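Local coordinates for KaiC domain-containing protein (Pyrococcus horikoshii, PDB 2ZTS) that binds ADP and magnesium ions and is probably an ATP-binding, KaiC-like member of the P-loop NTPases that assembles from six copies, at residues L22-P28 and M223-S229; A48-K53 and G82-Y88; S102-S108 and Y126-V130; E154-R158 and R191-E195. Residue numbers count along the deposited sequence, not the author numbering.

Contact 1 is the most buried and joins the strand 27-28 region to the loop after strand 214-223, beside an ADP shared with a second subunit; its apolar centre gives way to one main-chain and one carboxylate-to-amide hydrogen bond. Contact 2, partly buried, is mostly aromatic and packs helix 43-58 against the start of helix 85-90; it meets contact 1 where Phe27 CE2 lies 3.8 Å from Phe50 CE1. Contact 3 sits at the surface, across the chain's centre from contact 1, and relies on tyrosine and arginine side chains bonding to the loop backbone. Contact 4, partly buried at subunit interfaces, pairs a salt bridge with a CH-pi contact and aliphatic packing. Along the chain, contact 1 encloses the other three.

Contact 1: L22-P28 and M223-S229. With ADP (adenosine-5'-diphosphate), chain D.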
# COMPACT_ATOMS: atom_id res chain seq x y z
N LEU C 22 -34.27 11.75 -8.50
CA LEU C 22 -33.10 11.97 -7.65
C LEU C 22 -32.30 13.19 -8.08
O LEU C 22 -31.47 13.66 -7.32
CB LEU C 22 -32.19 10.71 -7.63
CG LEU C 22 -32.87 9.37 -7.31
CD1 LEU C 22 -31.93 8.22 -7.23
CD2 LEU C 22 -33.65 9.46 -6.04
N ILE C 23 -32.54 13.70 -9.29
CA ILE C 23 -31.71 14.74 -9.87
C ILE C 23 -32.58 15.82 -10.57
O ILE C 23 -32.21 16.36 -11.61
CB ILE C 23 -30.65 14.13 -10.85
CG1 ILE C 23 -31.29 13.19 -11.85
CG2 ILE C 23 -29.64 13.36 -10.08
CD1 ILE C 23 -30.49 12.99 -13.13
N GLU C 24 -33.69 16.14 -9.90
CA GLU C 24 -34.64 17.19 -10.24
C GLU C 24 -35.17 17.09 -11.67
O GLU C 24 -35.35 18.08 -12.33
CB GLU C 24 -34.04 18.57 -9.97
CG GLU C 24 -33.73 18.92 -8.51
CD GLU C 24 -33.26 20.37 -8.40
OE1 GLU C 24 -34.08 21.30 -8.64
OE2 GLU C 24 -32.08 20.63 -8.13
N GLY C 25 -35.41 15.88 -12.15
CA GLY C 25 -36.00 15.63 -13.47
C GLY C 25 -35.02 15.14 -14.53
O GLY C 25 -35.44 14.73 -15.62
N GLY C 26 -33.71 15.13 -14.28
CA GLY C 26 -32.77 14.70 -15.32
C GLY C 26 -31.45 15.41 -15.26
O GLY C 26 -31.26 16.24 -14.38
N PHE C 27 -30.52 15.02 -16.15
CA PHE C 27 -29.20 15.63 -16.21
C PHE C 27 -29.25 17.03 -16.86
O PHE C 27 -29.77 17.15 -17.98
CB PHE C 27 -28.22 14.80 -17.04
CG PHE C 27 -28.13 13.37 -16.67
CD1 PHE C 27 -27.49 12.99 -15.48
CD2 PHE C 27 -28.60 12.39 -17.53
CE1 PHE C 27 -27.34 11.64 -15.15
CE2 PHE C 27 -28.45 11.01 -17.18
CZ PHE C 27 -27.83 10.66 -15.97
N PRO C 28 -28.62 18.04 -16.25
CA PRO C 28 -28.46 19.32 -16.95
C PRO C 28 -27.86 19.05 -18.32
O PRO C 28 -26.83 18.37 -18.47
CB PRO C 28 -27.50 20.13 -16.08
CG PRO C 28 -27.55 19.55 -14.72
CD PRO C 28 -28.02 18.08 -14.89
N MSE C 223 -23.59 16.15 -8.73
CA MSE C 223 -24.26 16.51 -9.99
C MSE C 223 -24.35 18.02 -10.05
O MSE C 223 -25.01 18.61 -9.21
CB MSE C 223 -25.65 15.91 -10.07
CG MSE C 223 -26.40 16.16 -11.41
SE MSE C 223 -25.45 15.26 -12.90
CE MSE C 223 -25.52 13.39 -12.16
N ARG C 224 -23.71 18.62 -11.03
CA ARG C 224 -23.67 20.07 -11.09
C ARG C 224 -25.09 20.63 -11.29
O ARG C 224 -25.97 19.95 -11.79
CB ARG C 224 -22.73 20.54 -12.19
CG ARG C 224 -23.27 20.34 -13.64
CD ARG C 224 -22.85 21.46 -14.62
NE ARG C 224 -23.34 21.17 -15.97
CZ ARG C 224 -22.88 21.70 -17.11
NH1 ARG C 224 -21.94 22.64 -17.12
NH2 ARG C 224 -23.43 21.29 -18.25
N GLU C 225 -25.29 21.85 -10.80
CA GLU C 225 -26.55 22.60 -10.97
C GLU C 225 -27.75 21.85 -10.42
O GLU C 225 -28.84 22.05 -10.89
CB GLU C 225 -26.81 22.94 -12.47
CG GLU C 225 -25.73 23.75 -13.16
CD GLU C 225 -25.87 23.84 -14.70
OE1 GLU C 225 -25.20 23.05 -15.42
OE2 GLU C 225 -26.62 24.74 -15.21
N THR C 226 -27.57 20.97 -9.46
CA THR C 226 -28.68 20.16 -9.02
C THR C 226 -28.61 19.90 -7.53
O THR C 226 -27.59 19.45 -7.04
CB THR C 226 -28.63 18.80 -9.74
OG1 THR C 226 -28.46 18.99 -11.15
CG2 THR C 226 -29.95 18.07 -9.64
N ARG C 227 -29.72 20.10 -6.84
CA ARG C 227 -29.92 19.66 -5.46
C ARG C 227 -30.37 18.21 -5.62
O ARG C 227 -31.57 17.96 -5.72
CB ARG C 227 -31.00 20.56 -4.75
CG ARG C 227 -31.24 20.43 -3.18
CD ARG C 227 -31.71 21.80 -2.48
NE ARG C 227 -31.93 21.88 -1.01
CZ ARG C 227 -31.02 21.70 -0.02
NH1 ARG C 227 -29.77 21.33 -0.27
NH2 ARG C 227 -31.36 21.87 1.26
N HIS C 228 -29.40 17.30 -5.70
CA HIS C 228 -29.68 15.83 -5.85
C HIS C 228 -29.75 15.17 -4.50
O HIS C 228 -29.09 15.59 -3.59
CB HIS C 228 -28.61 15.07 -6.71
CG HIS C 228 -27.20 15.23 -6.21
ND1 HIS C 228 -26.85 15.17 -4.89
CD2 HIS C 228 -26.04 15.43 -6.87
CE1 HIS C 228 -25.55 15.37 -4.75
NE2 HIS C 228 -25.03 15.54 -5.94
N SER C 229 -30.50 14.09 -4.42
CA SER C 229 -30.54 13.26 -3.22
C SER C 229 -29.11 12.73 -2.95
O SER C 229 -28.37 12.46 -3.89
CB SER C 229 -31.51 12.11 -3.47
OG SER C 229 -31.50 11.19 -2.42
PB ADP D . -16.28 19.87 -5.60
O1B ADP D . -15.53 19.53 -4.34
O2B ADP D . -16.27 18.68 -6.56
O3B ADP D . -15.53 20.97 -6.27
PA ADP D . -18.71 21.32 -5.92
O1A ADP D . -18.44 22.62 -5.22
O2A ADP D . -18.36 21.23 -7.38
O3A ADP D . -17.82 20.12 -5.22
O5' ADP D . -20.18 20.94 -5.45
C5' ADP D . -21.16 20.62 -6.38
C4' ADP D . -22.30 20.03 -5.59
O4' ADP D . -23.09 21.03 -4.99
C3' ADP D . -23.19 19.17 -6.47
O3' ADP D . -22.66 17.89 -6.46
C2' ADP D . -24.49 19.29 -5.76
O2' ADP D . -24.65 18.35 -4.75
C1' ADP D . -24.44 20.65 -5.10
N9 ADP D . -25.14 21.62 -5.95
C8 ADP D . -24.72 22.11 -7.17
N7 ADP D . -25.66 22.99 -7.61
C5 ADP D . -26.65 23.03 -6.70
C6 ADP D . -27.82 23.77 -6.69
N6 ADP D . -27.92 24.78 -7.55
N1 ADP D . -28.65 23.63 -5.60
C2 ADP D . -28.31 22.76 -4.55
N3 ADP D . -27.12 22.02 -4.57
C4 ADP D . -26.33 22.17 -5.64
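Selenomethionine Met223 lies at the apolar centre, its CG 4.3 Å from Pro28 CD and 4.5 Å from Ile23 CG2, while its CE reaches the edge of the Phe27 ring, 3.9 Å from CD1. The selenium is 5.4 Å from the ring centroid and near the ring plane, an edge-on Met-aromatic contact. This apolar patch joins two turns of the KaiC-type P-loop NTPase domain: a type I' turn, Ile23 to Gly26, leading into strand 27-28, and a type II turn, Met223 to Thr226, at the end of strand 214-223. Pro28 fits over the second turn, its CG 3.4 Å from Arg224 O and 3.7 Å from Thr226 OG1, and Thr226 CG2 fills the space 4.2 Å from Ile23 CB. Further out, His228 CB packs 3.9 Å from Ile23 CG2. Its imidazole and the Met223 amide reach the ribose of an ADP whose phosphates are held by the P-loop of a second subunit, so this loop helps form an intersubunit nucleotide site. Met223 N donates to ADP O3' at 3.0 Å. Arg224 and Glu225 form salt bridges with Glu77 and Arg76 of that subunit, respectively. At the polar edge one bond joins the backbones, Ser229 N to Leu22 O at 3.1 Å, and one runs from a side chain: Glu24 (chi1 m) places OE2 to accept from Arg227 N at 2.7 Å.

Contact 2: A48-K53 and G82-Y88; sequences AQFIYK and GWDFEKY
Residues 48-53 are regular alpha helix within helix 43-58, after the P-loop. Segment 82-88 starts at Gly82, whose positive phi (82°) ends the preceding helix in a Schellman motif, runs extended through Trp83, and enters helix 85-90 with Asp84 as N-cap, OD1 accepting from Lys87 N at 3.2 Å. The backbones come nearest at Tyr52 and Phe85, CA atoms 7.0 Å apart. Tyr52 (chi1 t) projects toward Trp83 and Phe85, both on one side of its ring plane. Trp83 (chi1 m) lies over one face, CB 3.4 Å from the Tyr52 centroid in a CH-pi contact; its five-membered ring is slid sideways, centroids 4.5 Å apart and planes at 26°. Phe85 (chi1 -91°) brings CZ to 3.7 Å from Tyr52 CB and 4.0 Å from Ala48 CB, and Tyr88 (chi1 m) brings CD2 to 3.7 Å from Tyr52 CE1, completing an aromatic cluster. Asp84 N donates to Tyr52 OH at 3.0 Å, so this tyrosine combines ring packing with a directional bond to the next helix start.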
# COMPACT_ATOMS: atom_id res chain seq x y z
N ALA C 48 -26.44 2.05 -21.74
CA ALA C 48 -27.16 1.63 -22.92
C ALA C 48 -28.61 2.09 -22.82
O ALA C 48 -29.18 2.53 -23.82
CB ALA C 48 -27.08 0.18 -23.11
N GLN C 49 -29.18 1.98 -21.62
CA GLN C 49 -30.53 2.38 -21.38
C GLN C 49 -30.71 3.88 -21.66
O GLN C 49 -31.71 4.30 -22.28
CB GLN C 49 -30.92 2.06 -19.93
CG GLN C 49 -32.41 1.88 -19.68
CD GLN C 49 -32.69 1.15 -18.37
OE1 GLN C 49 -31.92 0.28 -17.99
NE2 GLN C 49 -33.76 1.53 -17.66
N PHE C 50 -29.72 4.66 -21.25
CA PHE C 50 -29.70 6.10 -21.47
C PHE C 50 -29.78 6.39 -22.96
O PHE C 50 -30.52 7.28 -23.36
CB PHE C 50 -28.43 6.71 -20.84
CG PHE C 50 -28.12 8.16 -21.21
CD1 PHE C 50 -28.87 9.22 -20.69
CD2 PHE C 50 -26.99 8.48 -21.89
CE1 PHE C 50 -28.53 10.53 -20.93
CE2 PHE C 50 -26.63 9.83 -22.14
CZ PHE C 50 -27.40 10.83 -21.65
N ILE C 51 -28.97 5.72 -23.78
CA ILE C 51 -28.95 5.99 -25.21
C ILE C 51 -30.21 5.44 -25.86
O ILE C 51 -30.88 6.14 -26.63
CB ILE C 51 -27.74 5.35 -25.91
CG1 ILE C 51 -26.42 5.96 -25.43
CG2 ILE C 51 -27.81 5.54 -27.43
CD1 ILE C 51 -26.29 7.43 -25.67
N TYR C 52 -30.55 4.20 -25.52
CA TYR C 52 -31.68 3.53 -26.13
C TYR C 52 -33.00 4.19 -25.80
O TYR C 52 -33.83 4.39 -26.69
CB TYR C 52 -31.77 2.10 -25.72
CG TYR C 52 -32.87 1.37 -26.45
CD1 TYR C 52 -32.70 1.02 -27.77
CD2 TYR C 52 -34.07 1.05 -25.83
CE1 TYR C 52 -33.73 0.36 -28.49
CE2 TYR C 52 -35.12 0.38 -26.55
CZ TYR C 52 -34.93 0.04 -27.87
OH TYR C 52 -35.91 -0.62 -28.64
N LYS C 53 -33.21 4.49 -24.52
CA LYS C 53 -34.41 5.19 -24.10
C LYS C 53 -34.40 6.65 -24.58
O LYS C 53 -35.43 7.22 -24.91
CB LYS C 53 -34.61 5.16 -22.59
CG LYS C 53 -34.96 3.81 -22.05
CD LYS C 53 -36.22 3.25 -22.72
CE LYS C 53 -36.91 2.16 -21.93
NZ LYS C 53 -37.93 1.49 -22.77
N GLY C 82 -35.25 -6.53 -24.36
CA GLY C 82 -36.26 -6.05 -25.28
C GLY C 82 -35.85 -4.83 -26.08
O GLY C 82 -36.71 -4.21 -26.68
N TRP C 83 -34.56 -4.47 -26.08
CA TRP C 83 -34.14 -3.24 -26.76
C TRP C 83 -33.58 -3.61 -28.10
O TRP C 83 -32.58 -4.38 -28.20
CB TRP C 83 -33.14 -2.38 -25.96
CG TRP C 83 -33.58 -2.02 -24.52
CD1 TRP C 83 -34.85 -1.81 -24.07
CD2 TRP C 83 -32.72 -1.77 -23.39
NE1 TRP C 83 -34.84 -1.44 -22.74
CE2 TRP C 83 -33.54 -1.41 -22.31
CE3 TRP C 83 -31.33 -1.80 -23.19
CZ2 TRP C 83 -33.03 -1.17 -21.05
CZ3 TRP C 83 -30.84 -1.53 -21.97
CH2 TRP C 83 -31.67 -1.23 -20.90
N ASP C 84 -34.22 -3.05 -29.12
CA ASP C 84 -33.89 -3.26 -30.53
C ASP C 84 -32.99 -2.10 -31.04
O ASP C 84 -33.45 -1.11 -31.65
CB ASP C 84 -35.21 -3.37 -31.32
CG ASP C 84 -35.02 -3.91 -32.74
OD1 ASP C 84 -33.91 -3.89 -33.28
OD2 ASP C 84 -35.95 -4.38 -33.40
N PHE C 85 -31.69 -2.24 -30.79
CA PHE C 85 -30.75 -1.19 -31.17
C PHE C 85 -30.76 -1.03 -32.70
O PHE C 85 -30.78 0.11 -33.23
CB PHE C 85 -29.33 -1.44 -30.63
CG PHE C 85 -29.08 -0.84 -29.29
CD1 PHE C 85 -29.59 -1.43 -28.14
CD2 PHE C 85 -28.39 0.34 -29.17
CE1 PHE C 85 -29.38 -0.84 -26.88
CE2 PHE C 85 -28.18 0.93 -27.91
CZ PHE C 85 -28.70 0.34 -26.78
N GLU C 86 -30.74 -2.14 -33.42
CA GLU C 86 -30.59 -2.00 -34.86
C GLU C 86 -31.76 -1.22 -35.51
O GLU C 86 -31.53 -0.43 -36.45
CB GLU C 86 -30.26 -3.31 -35.53
CG GLU C 86 -31.36 -4.36 -35.63
CD GLU C 86 -30.95 -5.52 -36.56
OE1 GLU C 86 -31.81 -6.39 -36.87
OE2 GLU C 86 -29.76 -5.55 -36.99
N LYS C 87 -32.98 -1.39 -34.98
CA LYS C 87 -34.14 -0.65 -35.49
C LYS C 87 -33.83 0.85 -35.50
O LYS C 87 -34.05 1.54 -36.50
CB LYS C 87 -35.37 -0.97 -34.65
CG LYS C 87 -36.65 -0.22 -35.09
CD LYS C 87 -37.72 -0.28 -34.01
CE LYS C 87 -39.01 0.41 -34.45
NZ LYS C 87 -38.78 1.88 -34.71
N TYR C 88 -33.27 1.38 -34.40
CA TYR C 88 -33.01 2.83 -34.32
C TYR C 88 -31.77 3.25 -35.08
O TYR C 88 -31.70 4.37 -35.56
CB TYR C 88 -33.04 3.32 -32.85
CG TYR C 88 -34.43 3.22 -32.27
CD1 TYR C 88 -35.37 4.21 -32.48
CD2 TYR C 88 -34.82 2.08 -31.60
CE1 TYR C 88 -36.65 4.08 -32.02
CE2 TYR C 88 -36.08 1.95 -31.10
CZ TYR C 88 -37.00 2.95 -31.32
OH TYR C 88 -38.28 2.80 -30.80

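Contact 3: S102-S108 and Y126-V130; sequences SVVGLPS and YIYRV
Segment 102-108 is an irregular loop with a type II beta turn from Val103 to Leu106, closed by Leu106 N to Val103 O at 3.0 Å; Gly105 takes the positive phi (91°) of its third position. Segment 126-130 is just over one turn of helix 120-134. CA atoms come nearest at Leu106 and Val130, 7.4 Å, and at Ser108 and Tyr126, 8.5 Å, leaving room for side chains between loop and helix. Tyr126 (chi1 t) comes edge first to the open end of the turn, its OH receiving Val103 N at 3.1 Å and donating to Leu106 O at 2.6 Å. Beside it Val130 CG2 is the helix's apolar bump, lodged between Val103 CG2 at 4.1 Å and Leu106 CD1 at 4.0 Å. In this P-loop NTPase domain the loop follows edge strand 94-97 and leads toward helix 120-134; Val103 and Val130 both rest on Ala95 of that strand, so the small apolar pocket is floored by the sheet. Arg129, extended with chi1 to chi3 all t, reaches along the outer side. One face of its guanidinium lies against Leu106, NH1 to CA 3.7 Å, and its edge meets the next carbonyl, Arg129 NH2 donating to Pro107 O at 2.9 Å.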
# COMPACT_ATOMS: atom_id res chain seq x y z
N SER C 102 -16.99 0.63 -38.97
CA SER C 102 -17.52 1.97 -39.25
C SER C 102 -19.06 1.98 -39.17
O SER C 102 -19.70 1.08 -39.64
CB SER C 102 -17.13 2.42 -40.65
OG SER C 102 -15.98 3.20 -40.58
N VAL C 103 -19.61 3.05 -38.64
CA VAL C 103 -21.05 3.27 -38.70
C VAL C 103 -21.46 3.28 -40.16
O VAL C 103 -20.79 3.86 -41.00
CB VAL C 103 -21.48 4.62 -38.05
CG1 VAL C 103 -23.01 4.82 -38.13
CG2 VAL C 103 -20.97 4.70 -36.56
N VAL C 104 -22.57 2.62 -40.44
CA VAL C 104 -23.11 2.55 -41.78
C VAL C 104 -23.44 3.98 -42.26
O VAL C 104 -24.05 4.78 -41.56
CB VAL C 104 -24.32 1.54 -41.85
CG1 VAL C 104 -25.05 1.59 -43.24
CG2 VAL C 104 -23.81 0.11 -41.56
N GLY C 105 -22.92 4.32 -43.44
CA GLY C 105 -23.15 5.64 -44.02
C GLY C 105 -22.10 6.65 -43.64
O GLY C 105 -22.19 7.79 -44.08
N LEU C 106 -21.12 6.22 -42.81
CA LEU C 106 -20.06 7.07 -42.31
C LEU C 106 -18.74 6.32 -42.36
O LEU C 106 -18.11 6.11 -41.33
CB LEU C 106 -20.42 7.55 -40.87
CG LEU C 106 -21.69 8.41 -40.70
CD1 LEU C 106 -22.04 8.64 -39.23
CD2 LEU C 106 -21.60 9.76 -41.49
N PRO C 107 -18.31 5.90 -43.56
CA PRO C 107 -17.03 5.15 -43.72
C PRO C 107 -15.70 5.85 -43.39
O PRO C 107 -15.62 7.05 -43.52
CB PRO C 107 -17.03 4.78 -45.23
CG PRO C 107 -17.97 5.72 -45.89
CD PRO C 107 -19.04 6.04 -44.84
N SER C 108 -14.68 5.04 -43.06
CA SER C 108 -13.32 5.46 -42.70
C SER C 108 -13.29 6.61 -41.69
O SER C 108 -13.73 6.44 -40.55
CB SER C 108 -12.49 5.81 -43.94
OG SER C 108 -11.19 6.27 -43.58
N TYR C 126 -13.38 10.76 -35.02
CA TYR C 126 -14.51 9.93 -35.52
C TYR C 126 -15.76 10.04 -34.64
O TYR C 126 -16.87 10.09 -35.14
CB TYR C 126 -14.08 8.48 -35.79
CG TYR C 126 -15.12 7.73 -36.54
CD1 TYR C 126 -15.86 6.68 -35.93
CD2 TYR C 126 -15.44 8.09 -37.88
CE1 TYR C 126 -16.86 6.01 -36.62
CE2 TYR C 126 -16.44 7.43 -38.59
CZ TYR C 126 -17.13 6.39 -38.00
OH TYR C 126 -18.12 5.79 -38.74
N ILE C 127 -15.60 10.10 -33.32
CA ILE C 127 -16.76 10.32 -32.45
C ILE C 127 -17.38 11.69 -32.73
O ILE C 127 -18.58 11.83 -32.74
CB ILE C 127 -16.36 10.30 -30.98
CG1 ILE C 127 -15.77 8.93 -30.59
CG2 ILE C 127 -17.56 10.68 -30.14
CD1 ILE C 127 -14.93 8.96 -29.35
N TYR C 128 -16.55 12.70 -32.91
CA TYR C 128 -17.05 14.03 -33.20
C TYR C 128 -17.88 14.00 -34.55
O TYR C 128 -19.02 14.44 -34.62
CB TYR C 128 -15.87 15.00 -33.25
CG TYR C 128 -16.23 16.41 -33.64
CD1 TYR C 128 -16.18 16.80 -34.97
CD2 TYR C 128 -16.60 17.35 -32.68
CE1 TYR C 128 -16.54 18.05 -35.34
CE2 TYR C 128 -16.94 18.65 -33.04
CZ TYR C 128 -16.90 18.99 -34.38
OH TYR C 128 -17.22 20.25 -34.81
N ARG C 129 -17.30 13.40 -35.56
CA ARG C 129 -17.97 13.27 -36.86
C ARG C 129 -19.30 12.59 -36.73
O ARG C 129 -20.29 13.01 -37.31
CB ARG C 129 -17.09 12.52 -37.84
CG ARG C 129 -17.79 12.18 -39.14
CD ARG C 129 -16.94 11.39 -40.11
NE ARG C 129 -17.70 11.13 -41.32
CZ ARG C 129 -17.37 10.24 -42.24
NH1 ARG C 129 -18.15 10.08 -43.32
NH2 ARG C 129 -16.29 9.51 -42.10
N VAL C 130 -19.36 11.53 -35.95
CA VAL C 130 -20.59 10.76 -35.86
C VAL C 130 -21.65 11.50 -34.99
O VAL C 130 -22.87 11.46 -35.30
CB VAL C 130 -20.32 9.33 -35.27
CG1 VAL C 130 -21.63 8.59 -34.98
CG2 VAL C 130 -19.49 8.54 -36.21

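Contact 4: E154-R158 and R191-E195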
# COMPACT_ATOMS: atom_id res chain seq x y z
N GLU C 154 -0.27 2.78 -20.73
CA GLU C 154 -1.54 2.88 -20.06
C GLU C 154 -1.67 4.18 -19.29
O GLU C 154 -2.69 4.84 -19.36
CB GLU C 154 -1.76 1.66 -19.10
CG GLU C 154 -3.05 1.73 -18.30
CD GLU C 154 -3.35 0.47 -17.49
OE1 GLU C 154 -2.54 -0.46 -17.56
OE2 GLU C 154 -4.40 0.40 -16.79
N ARG C 155 -0.61 4.61 -18.62
CA ARG C 155 -0.63 5.91 -17.95
C ARG C 155 -0.83 7.19 -18.83
O ARG C 155 -1.11 8.21 -18.28
CB ARG C 155 0.60 6.10 -17.11
CG ARG C 155 1.90 6.41 -17.89
CD ARG C 155 3.16 6.21 -16.99
NE ARG C 155 4.28 7.05 -17.40
CZ ARG C 155 4.88 8.03 -16.69
NH1 ARG C 155 4.48 8.37 -15.45
NH2 ARG C 155 5.92 8.68 -17.24
N LYS C 156 -0.72 7.11 -20.14
CA LYS C 156 -1.05 8.24 -21.02
C LYS C 156 -2.54 8.50 -21.11
O LYS C 156 -2.98 9.39 -21.80
CB LYS C 156 -0.49 8.05 -22.44
CG LYS C 156 1.04 7.67 -22.54
CD LYS C 156 1.99 8.80 -22.11
CE LYS C 156 2.83 9.34 -23.24
NZ LYS C 156 2.96 10.87 -23.09
N ILE C 157 -3.35 7.71 -20.42
CA ILE C 157 -4.73 7.98 -20.26
C ILE C 157 -4.90 9.39 -19.71
O ILE C 157 -5.87 10.06 -20.01
CB ILE C 157 -5.39 6.92 -19.35
CG1 ILE C 157 -6.93 7.00 -19.43
CG2 ILE C 157 -4.91 7.07 -17.91
CD1 ILE C 157 -7.59 6.94 -20.82
N ARG C 158 -3.93 9.85 -18.93
CA ARG C 158 -3.96 11.21 -18.41
C ARG C 158 -4.11 12.23 -19.59
O ARG C 158 -5.06 13.00 -19.63
CB ARG C 158 -2.72 11.47 -17.61
CG ARG C 158 -2.63 12.86 -17.06
CD ARG C 158 -1.57 13.02 -15.96
NE ARG C 158 -0.23 12.89 -16.51
CZ ARG C 158 0.56 13.90 -16.88
NH1 ARG C 158 0.14 15.16 -16.75
NH2 ARG C 158 1.77 13.64 -17.37
N ARG C 191 -10.68 4.34 -11.56
CA ARG C 191 -9.56 3.49 -11.81
C ARG C 191 -8.28 4.27 -11.75
O ARG C 191 -7.32 3.79 -11.15
CB ARG C 191 -9.67 2.88 -13.22
CG ARG C 191 -8.57 1.89 -13.51
CD ARG C 191 -8.88 0.94 -14.64
NE ARG C 191 -7.68 0.33 -15.15
CZ ARG C 191 -7.25 -0.90 -14.90
NH1 ARG C 191 -7.90 -1.72 -14.07
NH2 ARG C 191 -6.10 -1.28 -15.42
N TYR C 192 -8.23 5.45 -12.40
CA TYR C 192 -6.95 6.20 -12.57
C TYR C 192 -6.75 7.40 -11.65
O TYR C 192 -5.63 7.87 -11.47
CB TYR C 192 -6.73 6.61 -14.06
CG TYR C 192 -6.60 5.40 -14.92
CD1 TYR C 192 -5.51 4.53 -14.78
CD2 TYR C 192 -7.57 5.09 -15.82
CE1 TYR C 192 -5.43 3.34 -15.57
CE2 TYR C 192 -7.52 3.93 -16.57
CZ TYR C 192 -6.44 3.06 -16.45
OH TYR C 192 -6.45 1.94 -17.24
N GLY C 193 -7.82 7.87 -11.03
CA GLY C 193 -7.74 9.07 -10.17
C GLY C 193 -7.83 10.36 -10.94
O GLY C 193 -7.52 11.43 -10.40
N ILE C 194 -8.25 10.26 -12.20
CA ILE C 194 -8.21 11.41 -13.14
C ILE C 194 -9.61 11.64 -13.74
O ILE C 194 -9.99 12.76 -14.03
CB ILE C 194 -7.19 11.11 -14.26
CG1 ILE C 194 -5.78 10.86 -13.67
CG2 ILE C 194 -7.15 12.21 -15.23
CD1 ILE C 194 -4.76 10.26 -14.67
N GLU C 195 -10.33 10.55 -13.99
CA GLU C 195 -11.58 10.58 -14.69
C GLU C 195 -12.55 11.62 -14.10
O GLU C 195 -13.28 12.28 -14.84
CB GLU C 195 -12.22 9.19 -14.63
CG GLU C 195 -11.44 8.11 -15.35
CD GLU C 195 -10.55 7.28 -14.42
OE1 GLU C 195 -9.63 7.88 -13.82
OE2 GLU C 195 -10.82 6.06 -14.26
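Glu154 is stretched out, chi1 and chi2 both t, which carries its carboxylate from the short 3-10 turn across to Arg191 and Tyr192. There OE2 takes two bonds: Arg191 NH2 donates to it at 2.8 Å in a salt bridge, and Tyr192 OH donates at 2.6 Å. Arg191 is extended too, t through chi3, and its NE donates to Tyr192 OH at 2.9 Å, so glutamate, arginine and tyrosine close a small polar ring. Tyr192, chi1 m, turns one face to Ile157; with that residue at chi1 t, its CG2 sits 4.0 Å from the ring centroid, a CH-pi contact. In the P-loop NTPase domain this joins the start of helix 157-171 to the loop between strands 174-179 and 201-209, and Ala148 of helix 144-149 packs against both Ile157 and Tyr192. The loop is folded around the carboxylate of Glu195, whose OE1 accepts from Ile194 N at 3.2 Å. Ile194 (m, t) then points back at the helix, CD1 3.8 Å from Arg158 CB. Beyond CB, Arg158 leads away to bond with the carbonyls of Leu149, Leu151 and Glu152 of a second subunit. Arg191 NH1 donates to Gly193 O of a third subunit, while Gly193 O here accepts from Arg191 NH1 of the second.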